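Local coordinates for protein alpha-glucosidase ([Eubacterium] rectale, PDB 6PNR) that probably hydrolyses alpha-linked sulfoquinovosides, glycosides of the sulfolipid headgroup sugar sulfoquinovose, as a family 31 glycoside hydrolase, and binds a sulfonated aza-sugar inhibitor, at residues Trp271-Cys276 and Leu316-Pro321; Trp387-Gly392 and Tyr438-Gly443. All coordinates share one frame; numbering follows the deposited sequence.

Contact 1: residues Trp271-Cys276 and Leu316-Pro321; sequences WCQDWC and LGYVNP. With 9VH ([(3~{S},4~{R},5~{R})-4,5-bis(oxidanyl)piperidin-3-yl]methanesulfonic acid), chain C.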
ATOM      1  N   TRP A 271     -10.259  36.583 -13.632  1.00 24.56           N
ATOM      2  CA  TRP A 271      -9.793  35.998 -12.381  1.00 25.45           C
ATOM      3  C   TRP A 271      -8.270  35.959 -12.440  1.00 28.85           C
ATOM      4  O   TRP A 271      -7.700  35.154 -13.186  1.00 25.52           O
ATOM      5  CB  TRP A 271     -10.377  34.592 -12.173  1.00 24.11           C
ATOM      6  CG  TRP A 271      -9.730  33.859 -11.052  1.00 22.29           C
ATOM      7  CD1 TRP A 271      -9.608  34.277  -9.756  1.00 23.59           C
ATOM      8  CD2 TRP A 271      -9.100  32.579 -11.124  1.00 25.90           C
ATOM      9  NE1 TRP A 271      -8.938  33.327  -9.016  1.00 23.32           N
ATOM     10  CE2 TRP A 271      -8.613  32.278  -9.836  1.00 25.03           C
ATOM     11  CE3 TRP A 271      -8.895  31.658 -12.161  1.00 23.54           C
ATOM     12  CZ2 TRP A 271      -7.926  31.098  -9.554  1.00 25.01           C
ATOM     13  CZ3 TRP A 271      -8.209  30.482 -11.874  1.00 23.53           C
ATOM     14  CH2 TRP A 271      -7.733  30.218 -10.588  1.00 24.90           C
ATOM     15  N   CYS A 272      -7.611  36.851 -11.687  1.00 27.91           N
ATOM     16  CA  CYS A 272      -6.148  36.907 -11.631  1.00 26.57           C
ATOM     17  C   CYS A 272      -5.710  36.387 -10.276  1.00 25.55           C
ATOM     18  O   CYS A 272      -5.663  37.143  -9.301  1.00 25.09           O
ATOM     19  CB  CYS A 272      -5.620  38.322 -11.853  1.00 28.42           C
ATOM     20  SG  CYS A 272      -6.018  39.001 -13.453  1.00 27.65           S
ATOM     21  N   GLN A 273      -5.354  35.101 -10.213  1.00 23.52           N
ATOM     22  CA  GLN A 273      -4.947  34.554  -8.925  1.00 25.69           C
ATOM     23  C   GLN A 273      -3.645  35.162  -8.425  1.00 25.65           C
ATOM     24  O   GLN A 273      -3.391  35.131  -7.216  1.00 26.24           O
ATOM     25  CB  GLN A 273      -4.814  33.028  -8.996  1.00 24.92           C
ATOM     26  CG  GLN A 273      -3.716  32.510  -9.916  1.00 23.69           C
ATOM     27  CD  GLN A 273      -3.416  31.025  -9.665  1.00 28.86           C
ATOM     28  OE1 GLN A 273      -4.176  30.333  -8.978  1.00 27.91           O
ATOM     29  NE2 GLN A 273      -2.318  30.540 -10.218  1.00 27.76           N
ATOM     30  N   ASP A 274      -2.817  35.712  -9.317  1.00 24.72           N
ATOM     31  CA  ASP A 274      -1.580  36.376  -8.912  1.00 24.71           C
ATOM     32  C   ASP A 274      -1.789  37.867  -8.636  1.00 25.98           C
ATOM     33  O   ASP A 274      -0.820  38.637  -8.660  1.00 24.95           O
ATOM     34  CB  ASP A 274      -0.479  36.173  -9.966  1.00 24.14           C
ATOM     35  CG  ASP A 274      -0.757  36.910 -11.273  1.00 26.21           C
ATOM     36  OD1 ASP A 274      -1.897  37.380 -11.470  1.00 26.60           O
ATOM     37  OD2 ASP A 274       0.167  37.024 -12.116  1.00 26.77           O
ATOM     38  N   TRP A 275      -3.031  38.280  -8.365  1.00 24.57           N
ATOM     39  CA  TRP A 275      -3.299  39.665  -7.990  1.00 24.83           C
ATOM     40  C   TRP A 275      -2.377  40.116  -6.865  1.00 25.40           C
ATOM     41  O   TRP A 275      -2.043  41.306  -6.764  1.00 28.33           O
ATOM     42  CB  TRP A 275      -4.776  39.823  -7.568  1.00 22.23           C
ATOM     43  CG  TRP A 275      -5.026  39.283  -6.178  1.00 26.97           C
ATOM     44  CD1 TRP A 275      -5.019  37.968  -5.794  1.00 29.93           C
ATOM     45  CD2 TRP A 275      -5.275  40.048  -4.980  1.00 25.40           C
ATOM     46  NE1 TRP A 275      -5.253  37.868  -4.439  1.00 30.06           N
ATOM     47  CE2 TRP A 275      -5.404  39.128  -3.917  1.00 25.04           C
ATOM     48  CE3 TRP A 275      -5.407  41.420  -4.708  1.00 27.02           C
ATOM     49  CZ2 TRP A 275      -5.668  39.537  -2.601  1.00 29.88           C
ATOM     50  CZ3 TRP A 275      -5.657  41.826  -3.400  1.00 27.41           C
ATOM     51  CH2 TRP A 275      -5.789  40.887  -2.365  1.00 27.21           C
ATOM     52  N   CYS A 276      -1.938  39.183  -6.020  1.00 24.26           N
ATOM     53  CA  CYS A 276      -1.072  39.479  -4.888  1.00 25.71           C
ATOM     54  C   CYS A 276       0.384  39.060  -5.110  1.00 29.36           C
ATOM     55  O   CYS A 276       1.157  39.008  -4.142  1.00 28.82           O
ATOM     56  CB  CYS A 276      -1.627  38.794  -3.639  1.00 29.62           C
ATOM     57  SG  CYS A 276      -1.939  37.008  -3.903  1.00 30.71           S
ATOM     58  N   LEU A 316     -11.780  39.136 -10.071  1.00 24.46           N
ATOM     59  CA  LEU A 316     -11.752  38.102  -9.042  1.00 26.68           C
ATOM     60  C   LEU A 316     -10.318  37.791  -8.629  1.00 26.91           C
ATOM     61  O   LEU A 316      -9.395  37.832  -9.447  1.00 25.32           O
ATOM     62  CB  LEU A 316     -12.448  36.803  -9.505  1.00 22.72           C
ATOM     63  CG  LEU A 316     -13.953  36.913  -9.824  1.00 25.35           C
ATOM     64  CD1 LEU A 316     -14.214  37.433 -11.250  1.00 26.62           C
ATOM     65  CD2 LEU A 316     -14.661  35.591  -9.583  1.00 27.64           C
ATOM     66  N   GLY A 317     -10.147  37.466  -7.351  1.00 24.35           N
ATOM     67  CA  GLY A 317      -8.828  37.270  -6.771  1.00 24.71           C
ATOM     68  C   GLY A 317      -8.639  35.909  -6.122  1.00 24.02           C
ATOM     69  O   GLY A 317      -9.217  34.908  -6.567  1.00 23.28           O
ATOM     70  N   TYR A 318      -7.862  35.871  -5.044  1.00 24.30           N
ATOM     71  CA  TYR A 318      -7.453  34.624  -4.411  1.00 25.32           C
ATOM     72  C   TYR A 318      -7.005  34.931  -2.990  1.00 24.30           C
ATOM     73  O   TYR A 318      -6.246  35.879  -2.787  1.00 24.59           O
ATOM     74  CB  TYR A 318      -6.300  33.968  -5.213  1.00 25.52           C
ATOM     75  CG  TYR A 318      -5.720  32.724  -4.568  1.00 21.45           C
ATOM     76  CD1 TYR A 318      -4.871  32.814  -3.461  1.00 22.74           C
ATOM     77  CD2 TYR A 318      -6.000  31.459  -5.074  1.00 23.57           C
ATOM     78  CE1 TYR A 318      -4.359  31.700  -2.860  1.00 24.49           C
ATOM     79  CE2 TYR A 318      -5.469  30.327  -4.482  1.00 23.99           C
ATOM     80  CZ  TYR A 318      -4.658  30.456  -3.362  1.00 20.06           C
ATOM     81  OH  TYR A 318      -4.106  29.350  -2.741  1.00 24.07           O
ATOM     82  N   VAL A 319      -7.447  34.118  -2.019  1.00 25.06           N
ATOM     83  CA  VAL A 319      -6.915  34.113  -0.658  1.00 26.75           C
ATOM     84  C   VAL A 319      -6.922  32.675  -0.154  1.00 25.51           C
ATOM     85  O   VAL A 319      -7.684  31.827  -0.626  1.00 25.22           O
ATOM     86  CB  VAL A 319      -7.726  34.992   0.341  1.00 26.13           C
ATOM     87  CG1 VAL A 319      -7.668  36.465  -0.042  1.00 30.02           C
ATOM     88  CG2 VAL A 319      -9.146  34.527   0.378  1.00 31.37           C
ATOM     89  N   ASN A 320      -6.084  32.412   0.835  1.00 25.10           N
ATOM     90  CA  ASN A 320      -6.132  31.138   1.541  1.00 26.44           C
ATOM     91  C   ASN A 320      -5.723  31.407   2.982  1.00 28.91           C
ATOM     92  O   ASN A 320      -5.300  32.520   3.318  1.00 29.03           O
ATOM     93  CB  ASN A 320      -5.283  30.056   0.824  1.00 24.48           C
ATOM     94  CG  ASN A 320      -3.758  30.162   1.042  1.00 26.15           C
ATOM     95  OD1 ASN A 320      -3.280  30.465   2.139  1.00 27.65           O
ATOM     96  ND2 ASN A 320      -2.985  29.820  -0.011  1.00 20.51           N
ATOM     97  N   PRO A 321      -5.916  30.439   3.891  1.00 28.45           N
ATOM     98  CA  PRO A 321      -5.824  30.795   5.316  1.00 29.57           C
ATOM     99  C   PRO A 321      -4.416  30.712   5.892  1.00 30.12           C
ATOM    100  O   PRO A 321      -4.254  30.605   7.113  1.00 27.44           O
ATOM    101  CB  PRO A 321      -6.757  29.782   5.978  1.00 29.83           C
ATOM    102  CG  PRO A 321      -6.600  28.568   5.151  1.00 30.00           C
ATOM    103  CD  PRO A 321      -6.336  29.036   3.724  1.00 27.65           C
TER
HETATM  104  O1  9VH C 701       0.170  27.644  -6.583  1.00 27.86           O
HETATM  105  S1  9VH C 701      -0.590  28.163  -5.459  1.00 26.85           S
HETATM  106  O2  9VH C 701      -0.628  27.193  -4.392  1.00 27.71           O
HETATM  107  O3  9VH C 701      -0.122  29.470  -5.069  1.00 25.35           O
HETATM  108  C1  9VH C 701      -2.236  28.357  -6.083  1.00 24.09           C
HETATM  109  C2  9VH C 701      -2.932  27.045  -6.469  1.00 25.00           C
HETATM  110  C3  9VH C 701      -3.336  26.332  -5.188  1.00 30.34           C
HETATM  111  N1  9VH C 701      -4.268  25.210  -5.307  1.00 27.13           N
HETATM  112  C4  9VH C 701      -5.449  25.550  -6.100  1.00 22.44           C
HETATM  113  C5  9VH C 701      -5.028  26.063  -7.469  1.00 25.66           C
HETATM  114  O4  9VH C 701      -6.208  26.373  -8.208  1.00 26.17           O
HETATM  115  C6  9VH C 701      -4.172  27.313  -7.321  1.00 24.40           C
HETATM  116  O5  9VH C 701      -3.786  27.807  -8.600  1.00 25.73           O

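Contact 2: residues Trp387-Gly392 and Tyr438-Gly443; sequences WMADFG and YFMRAG. With 9VH ([(3~{S},4~{R},5~{R})-4,5-bis(oxidanyl)piperidin-3-yl]methanesulfonic acid), chain C.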
ATOM      1  N   TRP A 387     -13.589  35.510  -5.490  1.00 23.46           N
ATOM      2  CA  TRP A 387     -12.233  35.011  -5.325  1.00 23.96           C
ATOM      3  C   TRP A 387     -12.232  33.506  -5.094  1.00 27.14           C
ATOM      4  O   TRP A 387     -13.212  32.919  -4.624  1.00 25.24           O
ATOM      5  CB  TRP A 387     -11.502  35.711  -4.169  1.00 23.02           C
ATOM      6  CG  TRP A 387     -12.161  35.601  -2.806  1.00 23.75           C
ATOM      7  CD1 TRP A 387     -11.924  34.664  -1.851  1.00 26.27           C
ATOM      8  CD2 TRP A 387     -13.107  36.515  -2.241  1.00 22.99           C
ATOM      9  NE1 TRP A 387     -12.680  34.928  -0.726  1.00 25.73           N
ATOM     10  CE2 TRP A 387     -13.407  36.064  -0.941  1.00 27.19           C
ATOM     11  CE3 TRP A 387     -13.714  37.679  -2.704  1.00 22.69           C
ATOM     12  CZ2 TRP A 387     -14.316  36.718  -0.114  1.00 28.19           C
ATOM     13  CZ3 TRP A 387     -14.622  38.326  -1.878  1.00 27.21           C
ATOM     14  CH2 TRP A 387     -14.905  37.845  -0.596  1.00 27.20           C
ATOM     15  N   MET A 388     -11.106  32.896  -5.436  1.00 25.03           N
ATOM     16  CA  MET A 388     -10.816  31.543  -4.985  1.00 26.07           C
ATOM     17  C   MET A 388     -10.450  31.593  -3.509  1.00 26.03           C
ATOM     18  O   MET A 388      -9.556  32.351  -3.116  1.00 24.30           O
ATOM     19  CB  MET A 388      -9.674  30.948  -5.804  1.00 23.33           C
ATOM     20  CG  MET A 388      -9.301  29.521  -5.390  1.00 24.05           C
ATOM     21  SD  MET A 388      -8.030  28.770  -6.451  1.00 25.33           S
ATOM     22  CE  MET A 388      -8.993  28.316  -7.885  1.00 21.91           C
ATOM     23  N   ALA A 389     -11.162  30.823  -2.686  1.00 23.74           N
ATOM     24  CA  ALA A 389     -10.876  30.726  -1.254  1.00 23.07           C
ATOM     25  C   ALA A 389     -10.325  29.323  -1.018  1.00 28.30           C
ATOM     26  O   ALA A 389     -11.071  28.370  -0.779  1.00 26.32           O
ATOM     27  CB  ALA A 389     -12.125  31.010  -0.412  1.00 23.52           C
ATOM     28  N   ASP A 390      -9.002  29.219  -1.050  1.00 25.37           N
ATOM     29  CA  ASP A 390      -8.305  27.982  -1.333  1.00 24.38           C
ATOM     30  C   ASP A 390      -7.853  27.293  -0.049  1.00 25.60           C
ATOM     31  O   ASP A 390      -7.887  27.857   1.045  1.00 27.89           O
ATOM     32  CB  ASP A 390      -7.110  28.304  -2.232  1.00 25.08           C
ATOM     33  CG  ASP A 390      -6.534  27.096  -2.919  1.00 28.87           C
ATOM     34  OD1 ASP A 390      -7.126  25.987  -2.897  1.00 27.92           O
ATOM     35  OD2 ASP A 390      -5.462  27.281  -3.500  1.00 27.17           O
ATOM     36  N   PHE A 391      -7.429  26.044  -0.209  1.00 26.74           N
ATOM     37  CA  PHE A 391      -6.812  25.238   0.837  1.00 28.26           C
ATOM     38  C   PHE A 391      -7.720  25.044   2.045  1.00 26.48           C
ATOM     39  O   PHE A 391      -8.942  25.160   1.939  1.00 28.36           O
ATOM     40  CB  PHE A 391      -5.474  25.847   1.260  1.00 27.41           C
ATOM     41  CG  PHE A 391      -4.364  25.645   0.246  1.00 27.97           C
ATOM     42  CD1 PHE A 391      -3.618  24.475   0.239  1.00 31.68           C
ATOM     43  CD2 PHE A 391      -4.072  26.619  -0.692  1.00 27.64           C
ATOM     44  CE1 PHE A 391      -2.581  24.288  -0.684  1.00 31.69           C
ATOM     45  CE2 PHE A 391      -3.041  26.438  -1.626  1.00 25.47           C
ATOM     46  CZ  PHE A 391      -2.307  25.267  -1.625  1.00 31.67           C
ATOM     47  N   GLY A 392      -7.121  24.745   3.196  1.00 28.18           N
ATOM     48  CA  GLY A 392      -7.844  24.326   4.379  1.00 27.76           C
ATOM     49  C   GLY A 392      -7.556  22.902   4.816  1.00 27.10           C
ATOM     50  O   GLY A 392      -8.094  22.478   5.846  1.00 28.09           O
ATOM     51  N   TYR A 438     -17.301  33.519  -3.527  1.00 25.78           N
ATOM     52  CA  TYR A 438     -16.010  32.863  -3.391  1.00 25.46           C
ATOM     53  C   TYR A 438     -16.209  31.376  -3.642  1.00 28.00           C
ATOM     54  O   TYR A 438     -17.310  30.842  -3.477  1.00 25.73           O
ATOM     55  CB  TYR A 438     -15.363  33.110  -2.012  1.00 23.64           C
ATOM     56  CG  TYR A 438     -16.303  32.833  -0.859  1.00 26.48           C
ATOM     57  CD1 TYR A 438     -17.175  33.812  -0.401  1.00 25.23           C
ATOM     58  CD2 TYR A 438     -16.335  31.586  -0.248  1.00 25.54           C
ATOM     59  CE1 TYR A 438     -18.062  33.557   0.642  1.00 25.43           C
ATOM     60  CE2 TYR A 438     -17.226  31.311   0.788  1.00 26.41           C
ATOM     61  CZ  TYR A 438     -18.083  32.304   1.230  1.00 29.17           C
ATOM     62  OH  TYR A 438     -18.969  32.044   2.253  1.00 28.50           O
ATOM     63  N   PHE A 439     -15.163  30.703  -4.086  1.00 22.95           N
ATOM     64  CA  PHE A 439     -15.297  29.274  -4.334  1.00 21.54           C
ATOM     65  C   PHE A 439     -14.200  28.519  -3.610  1.00 24.84           C
ATOM     66  O   PHE A 439     -13.043  28.950  -3.592  1.00 27.23           O
ATOM     67  CB  PHE A 439     -15.317  28.944  -5.849  1.00 23.10           C
ATOM     68  CG  PHE A 439     -14.426  29.824  -6.697  1.00 26.12           C
ATOM     69  CD1 PHE A 439     -14.837  31.093  -7.087  1.00 27.01           C
ATOM     70  CD2 PHE A 439     -13.192  29.352  -7.147  1.00 27.30           C
ATOM     71  CE1 PHE A 439     -14.023  31.886  -7.886  1.00 24.81           C
ATOM     72  CE2 PHE A 439     -12.369  30.144  -7.945  1.00 22.27           C
ATOM     73  CZ  PHE A 439     -12.772  31.396  -8.313  1.00 22.61           C
ATOM     74  N   MET A 440     -14.582  27.405  -2.986  1.00 22.08           N
ATOM     75  CA  MET A 440     -13.695  26.603  -2.158  1.00 23.45           C
ATOM     76  C   MET A 440     -13.585  25.188  -2.710  1.00 23.66           C
ATOM     77  O   MET A 440     -14.525  24.657  -3.308  1.00 24.24           O
ATOM     78  CB  MET A 440     -14.206  26.554  -0.716  1.00 24.19           C
ATOM     79  CG  MET A 440     -14.592  27.923  -0.152  1.00 25.45           C
ATOM     80  SD  MET A 440     -15.034  27.820   1.584  1.00 26.55           S
ATOM     81  CE  MET A 440     -13.484  27.304   2.326  1.00 27.63           C
ATOM     82  N   ARG A 441     -12.422  24.573  -2.506  1.00 24.58           N
ATOM     83  CA  ARG A 441     -12.248  23.167  -2.838  1.00 22.84           C
ATOM     84  C   ARG A 441     -12.317  22.256  -1.615  1.00 26.62           C
ATOM     85  O   ARG A 441     -12.682  21.089  -1.750  1.00 27.27           O
ATOM     86  CB  ARG A 441     -10.903  22.949  -3.552  1.00 24.81           C
ATOM     87  CG  ARG A 441      -9.685  23.207  -2.674  1.00 25.67           C
ATOM     88  CD  ARG A 441      -8.349  22.938  -3.402  1.00 26.97           C
ATOM     89  NE  ARG A 441      -7.245  22.820  -2.452  1.00 27.83           N
ATOM     90  CZ  ARG A 441      -5.968  22.626  -2.790  1.00 31.80           C
ATOM     91  NH1 ARG A 441      -5.615  22.515  -4.066  1.00 29.79           N
ATOM     92  NH2 ARG A 441      -5.043  22.522  -1.845  1.00 32.42           N
ATOM     93  N   ALA A 442     -11.980  22.752  -0.425  1.00 22.65           N
ATOM     94  CA  ALA A 442     -12.077  21.964   0.794  1.00 26.61           C
ATOM     95  C   ALA A 442     -13.399  22.234   1.508  1.00 25.52           C
ATOM     96  O   ALA A 442     -14.040  23.272   1.319  1.00 26.38           O
ATOM     97  CB  ALA A 442     -10.911  22.265   1.736  1.00 22.78           C
ATOM     98  N   GLY A 443     -13.799  21.288   2.349  1.00 22.87           N
ATOM     99  CA  GLY A 443     -15.035  21.494   3.084  1.00 23.28           C
ATOM    100  C   GLY A 443     -15.239  20.438   4.150  1.00 26.17           C
ATOM    101  O   GLY A 443     -14.404  19.553   4.360  1.00 23.78           O
TER
HETATM  102  O1  9VH C 701       0.170  27.644  -6.583  1.00 27.86           O
HETATM  103  S1  9VH C 701      -0.590  28.163  -5.459  1.00 26.85           S
HETATM  104  O2  9VH C 701      -0.628  27.193  -4.392  1.00 27.71           O
HETATM  105  O3  9VH C 701      -0.122  29.470  -5.069  1.00 25.35           O
HETATM  106  C1  9VH C 701      -2.236  28.357  -6.083  1.00 24.09           C
HETATM  107  C2  9VH C 701      -2.932  27.045  -6.469  1.00 25.00           C
HETATM  108  C3  9VH C 701      -3.336  26.332  -5.188  1.00 30.34           C
HETATM  109  N1  9VH C 701      -4.268  25.210  -5.307  1.00 27.13           N
HETATM  110  C4  9VH C 701      -5.449  25.550  -6.100  1.00 22.44           C
HETATM  111  C5  9VH C 701      -5.028  26.063  -7.469  1.00 25.66           C
HETATM  112  O4  9VH C 701      -6.208  26.373  -8.208  1.00 26.17           O
HETATM  113  C6  9VH C 701      -4.172  27.313  -7.321  1.00 24.40           C
HETATM  114  O5  9VH C 701      -3.786  27.807  -8.600  1.00 25.73           O
HETATM  115  O   HOH W   1     -10.878  25.721  -0.110  1.00 25.39           O

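Contact 1: residues Trp271-Cys276 and Leu316-Pro321
Trp-275 meets Gly-317, Tyr-318 and Val-319 along its indole. CB points toward strand 314-319, and CG, set between the backbone N and the carbonyl carbon (chi1 77°), lays the indole alongside Gly-317 and Tyr-318. CD1 of Trp-275 lies 4.0 Å from CA of Gly-317, which sits over one ring face where no side chain intervenes. NE1 of Trp-275 then donates to O of Tyr-318 at 2.8 Å, reaching a lone pair in the carbonyl plane with the acceptor tilted 17° from the indole plane. Farther out, CZ2 of Trp-275 brushes CG1 of Val-319 at 4.5 Å. An alanine here would probably leave the Tyr-318 carbonyl without its indole donor and open a gap beside Gly-317. Trp-271 supplies a second indole N-H: its NE1 reaches O of Gly-317 at 2.9 Å, the oxygen in the ring plane but NE1 above the carbonyl plane, and the bond is bent (131°). Between backbones, N of Cys-272 donates to O of Leu-316 at 3.0 Å. Gln-273 takes the bound aza-sugar, O5 donating to its OE1 at 2.6 Å, while NE2 is held by Gln-247. The first segment leaves parallel strand 267-271 just where Trp-271 pairs with Leu-316; strand 386-389 flanks the other edge of strand 314-319, and helix 365-380 packs on Trp-275 and Val-319 through Thr-379.

Contact 2: residues Trp387-Gly392 and Tyr438-Gly443
Backbone bonds pair Trp-387 to Ala-389 with Tyr-438 and Phe-439 in parallel: N of Phe-439 donates to O of Trp-387 at 3.0 Å, and N of Ala-389 to O of Phe-439 at 2.8 Å. Beyond them one water joins the diverging chains, donating to O of Ala-389 and of Phe-391 and accepting from N of Ala-442. Apolar contacts split between two sheet faces. On one, CB of Tyr-438 sits over the five-membered ring of Trp-387, a CH-pi contact 3.7 Å from the centroid. On the other, CA of Met-388 lies over the ring of Phe-439, whose CE2 meets CB of Met-388 at 3.5 Å. Charge gathers at the strand ends, where Arg-441, CG between its backbone N and carbonyl carbon (chi1 66°), extends alongside Asp-390 and Phe-391. NE of Arg-441 is 3.2 Å from OD1 of Asp-390, which lies over the guanidinium face, so charge alone links them; NE also pairs with Glu-393, and OD2 of Asp-390 is hydrogen-bonded to Tyr-318 OH. CZ of Arg-441 stands over the Phe-391 ring, 4.4 Å from its centroid, a cation-pi contact. Such parallel strands with ligand-binding residues at their C-terminal ends are characteristic of a TIM barrel, here of family 31.

How the contacts relate
Within the TIM-barrel domain the chain first runs along strand 267-271; contact 1 then closes the connection through helix 301-310 to strand 314-319, a parallel crossover. It continues through helix 365-380 to strand 386-389, and contact 2 closes the crossover after that, through helix 408-429 to strand 437-439. The two closures follow in series, neither enclosing nor crossing the other. Strands 314-319 and 386-389 are sheet neighbours, so four neighbouring strands of the sheet become tied side by side. At that junction OH of Tyr-318 probably bonds to OD2 of Asp-390 at 2.6 Å, and Tyr-318 also packs on Phe-391. Both contacts reach the aza-sugar, giving the pocket residues from successive strand ends.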